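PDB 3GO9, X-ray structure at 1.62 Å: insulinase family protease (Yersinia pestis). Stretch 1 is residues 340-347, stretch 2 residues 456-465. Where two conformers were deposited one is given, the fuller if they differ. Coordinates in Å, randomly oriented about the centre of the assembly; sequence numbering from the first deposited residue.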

# COMPACT_ATOMS: atom_id res chain seq x y z
N ASN A 340 2.46 -11.27 -30.76
CA ASN A 340 3.56 -10.31 -30.75
C ASN A 340 4.46 -10.45 -29.52
O ASN A 340 5.39 -9.68 -29.35
N LEU A 341 4.21 -11.45 -28.68
CA LEU A 341 4.94 -11.64 -27.43
C LEU A 341 6.46 -11.76 -27.58
O LEU A 341 7.19 -11.01 -26.93
N THR A 342 6.93 -12.69 -28.41
CA THR A 342 8.37 -12.89 -28.55
C THR A 342 9.07 -11.63 -29.08
O THR A 342 10.08 -11.22 -28.54
N ALA A 343 8.50 -10.97 -30.07
CA ALA A 343 9.08 -9.72 -30.61
C ALA A 343 9.13 -8.63 -29.55
O ALA A 343 10.13 -7.93 -29.41
N ASN A 344 8.05 -8.48 -28.78
CA ASN A 344 7.95 -7.44 -27.79
C ASN A 344 8.86 -7.68 -26.58
O ASN A 344 9.51 -6.76 -26.08
N MSE A 345 8.94 -8.93 -26.16
CA MSE A 345 9.89 -9.31 -25.14
C MSE A 345 11.34 -9.05 -25.59
O MSE A 345 12.16 -8.54 -24.83
N THR A 346 11.63 -9.41 -26.84
CA THR A 346 12.96 -9.20 -27.41
C THR A 346 13.33 -7.71 -27.42
O THR A 346 14.46 -7.33 -27.08
N PHE A 347 12.36 -6.86 -27.78
CA PHE A 347 12.53 -5.41 -27.77
C PHE A 347 12.96 -4.94 -26.39
O PHE A 347 13.95 -4.23 -26.25
N ALA A 456 10.76 -22.19 -23.06
CA ALA A 456 11.30 -21.76 -24.35
C ALA A 456 11.47 -20.24 -24.37
O ALA A 456 12.44 -19.72 -24.91
N LEU A 457 10.50 -19.54 -23.82
CA LEU A 457 10.55 -18.09 -23.80
C LEU A 457 11.76 -17.64 -22.98
O LEU A 457 12.49 -16.73 -23.37
N GLN A 458 11.98 -18.33 -21.86
CA GLN A 458 13.10 -18.08 -20.97
C GLN A 458 14.44 -18.28 -21.67
O GLN A 458 15.36 -17.52 -21.43
N GLU A 459 14.54 -19.32 -22.50
CA GLU A 459 15.76 -19.57 -23.28
C GLU A 459 16.08 -18.43 -24.24
O GLU A 459 17.23 -17.97 -24.30
N ILE A 460 15.05 -17.96 -24.96
CA ILE A 460 15.16 -16.81 -25.87
C ILE A 460 15.65 -15.58 -25.11
O ILE A 460 16.60 -14.91 -25.50
N TYR A 461 15.01 -15.31 -23.99
CA TYR A 461 15.37 -14.21 -23.11
C TYR A 461 16.82 -14.35 -22.64
O TYR A 461 17.60 -13.39 -22.69
N ASN A 462 17.17 -15.54 -22.17
CA ASN A 462 18.57 -15.77 -21.71
C ASN A 462 19.59 -15.47 -22.81
O ASN A 462 20.66 -14.93 -22.55
N GLY A 463 19.23 -15.78 -24.05
CA GLY A 463 20.12 -15.51 -25.19
C GLY A 463 20.46 -14.03 -25.31
O GLY A 463 21.61 -13.66 -25.52
N ILE A 464 19.44 -13.18 -25.13
CA ILE A 464 19.63 -11.73 -25.27
C ILE A 464 20.41 -11.17 -24.11
O ILE A 464 21.24 -10.27 -24.26
N MSE A 465 20.13 -11.68 -22.92
CA MSE A 465 20.79 -11.19 -21.74
C MSE A 465 22.24 -11.71 -21.55
O MSE A 465 22.97 -11.21 -20.71

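One methyl group, CE of Met345, a selenomethionine, touches three residues of the facing helix. It is 3.4 Å from CD1 of Leu457, 3.6 Å from CG2 of Ile460 and 3.9 Å from the backbone N of Tyr461. The two helices run in nearly the same direction, inclined by 29°, with axes 10.3 Å apart at closest approach. The CA-to-CB bond of Met345 points toward the partner; chi1 and chi2, both t, extend the chain, and chi3 near 72° (p) turns its methyl in between Leu457 and the Ile460–Tyr461 pair one turn on. Its SE also sits 4.1 Å from CB of Tyr461, lying obliquely to the ring, whose chi1 is t.

Leu457 answers from a different angle. Its CA-to-CB bond runs sideways, yet the t, p rotamer brings its end nearer, so that its methyls pack against both Met345 and Leu341, the latter closest at CD2 of Leu457 to CD2 of Leu341, 4.2 Å. Leu341, also t, p and sideways at its base, closes the buried flank.

On the other flank the threonines meet the isoleucines, and Thr342 OG1 also lies 4.1 Å from Leu457 CD1. The CA-to-CB bonds of Ile460 and Ile464 point toward stretch 1, and both side chains adopt m, t. CD1 of Ile460 lies 4.0 Å from CG2 of Thr342, and CD1 of Ile464 lies 3.8 Å from OG1 of Thr346. Both threonines are m and sideways. Beside this apolar neighbour, Thr346 OG1 donates a hydrogen bond to Thr342 O, 2.9 Å away, within its own helix.

No hydrogen bond crosses the contact; the polar link between Gln458 NE2 and Asn462 OD1, 3.0 Å, stays within stretch 2. The rule here is modest: 373 Å² of buried surface, built from apolar fit, with the Thr346 hydroxyl bonded within its own helix.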

# COMPACT_ATOMS: atom_id res chain seq x y z
CB ASN A 340 2.99 -8.89 -30.74
CG ASN A 340 2.03 -8.64 -31.89
OD1 ASN A 340 0.87 -8.29 -31.67
ND2 ASN A 340 2.50 -8.78 -33.10
CB LEU A 341 4.42 -12.89 -26.74
CG LEU A 341 5.08 -13.27 -25.41
CD1 LEU A 341 5.02 -12.24 -24.28
CD2 LEU A 341 4.44 -14.60 -24.91
CB THR A 342 8.70 -14.09 -29.39
OG1 THR A 342 8.07 -15.27 -28.88
CG2 THR A 342 10.20 -14.29 -29.43
CB ALA A 343 8.29 -9.24 -31.84
CB ASN A 344 6.48 -7.19 -27.40
CG ASN A 344 5.74 -6.33 -28.42
OD1 ASN A 344 6.38 -5.53 -29.10
ND2 ASN A 344 4.42 -6.53 -28.57
CB MSE A 345 9.74 -10.75 -24.76
CG MSE A 345 10.70 -11.19 -23.68
SE MSE A 345 10.71 -13.12 -23.28
CE MSE A 345 11.59 -13.76 -24.87
CB THR A 346 13.05 -9.83 -28.84
OG1 THR A 346 12.95 -11.27 -28.73
CG2 THR A 346 14.38 -9.46 -29.50
CB PHE A 347 11.23 -4.68 -28.15
CG PHE A 347 11.26 -3.21 -27.83
CD1 PHE A 347 12.05 -2.35 -28.59
CD2 PHE A 347 10.56 -2.68 -26.76
CE1 PHE A 347 12.10 -0.99 -28.31
CE2 PHE A 347 10.63 -1.29 -26.45
CZ PHE A 347 11.41 -0.46 -27.21
CB ALA A 456 10.40 -22.19 -25.50
CB LEU A 457 9.24 -17.55 -23.22
CG LEU A 457 8.94 -16.08 -23.39
CD1 LEU A 457 8.77 -15.70 -24.87
CD2 LEU A 457 7.69 -15.71 -22.58
CB GLN A 458 13.05 -18.98 -19.73
CG GLN A 458 14.18 -18.77 -18.71
CD GLN A 458 14.01 -17.56 -17.83
OE1 GLN A 458 13.02 -17.45 -17.10
NE2 GLN A 458 14.96 -16.63 -17.89
CB GLU A 459 15.65 -20.89 -24.04
CG GLU A 459 15.58 -22.12 -23.12
CD GLU A 459 15.50 -23.41 -23.91
OE1 GLU A 459 15.84 -23.42 -25.11
OE2 GLU A 459 15.11 -24.43 -23.31
CB ILE A 460 13.80 -16.53 -26.58
CG1 ILE A 460 13.49 -17.64 -27.60
CG2 ILE A 460 13.79 -15.19 -27.30
CD1 ILE A 460 12.05 -17.59 -28.16
CB TYR A 461 14.42 -14.16 -21.89
CG TYR A 461 14.75 -13.04 -20.93
CD1 TYR A 461 14.24 -11.77 -21.11
CD2 TYR A 461 15.56 -13.26 -19.82
CE1 TYR A 461 14.55 -10.76 -20.24
CE2 TYR A 461 15.87 -12.28 -18.96
CZ TYR A 461 15.37 -11.01 -19.17
OH TYR A 461 15.65 -10.00 -18.31
CB ASN A 462 18.73 -17.19 -21.20
CG ASN A 462 18.04 -17.40 -19.86
OD1 ASN A 462 17.62 -16.44 -19.19
ND2 ASN A 462 17.93 -18.67 -19.46
CB ILE A 464 18.28 -11.01 -25.41
CG1 ILE A 464 17.56 -11.46 -26.68
CG2 ILE A 464 18.48 -9.48 -25.38
CD1 ILE A 464 16.06 -11.26 -26.61
CB MSE A 465 19.94 -11.52 -20.51
CG MSE A 465 18.65 -10.74 -20.36
SE MSE A 465 18.71 -8.78 -20.71
CE MSE A 465 19.89 -8.23 -19.70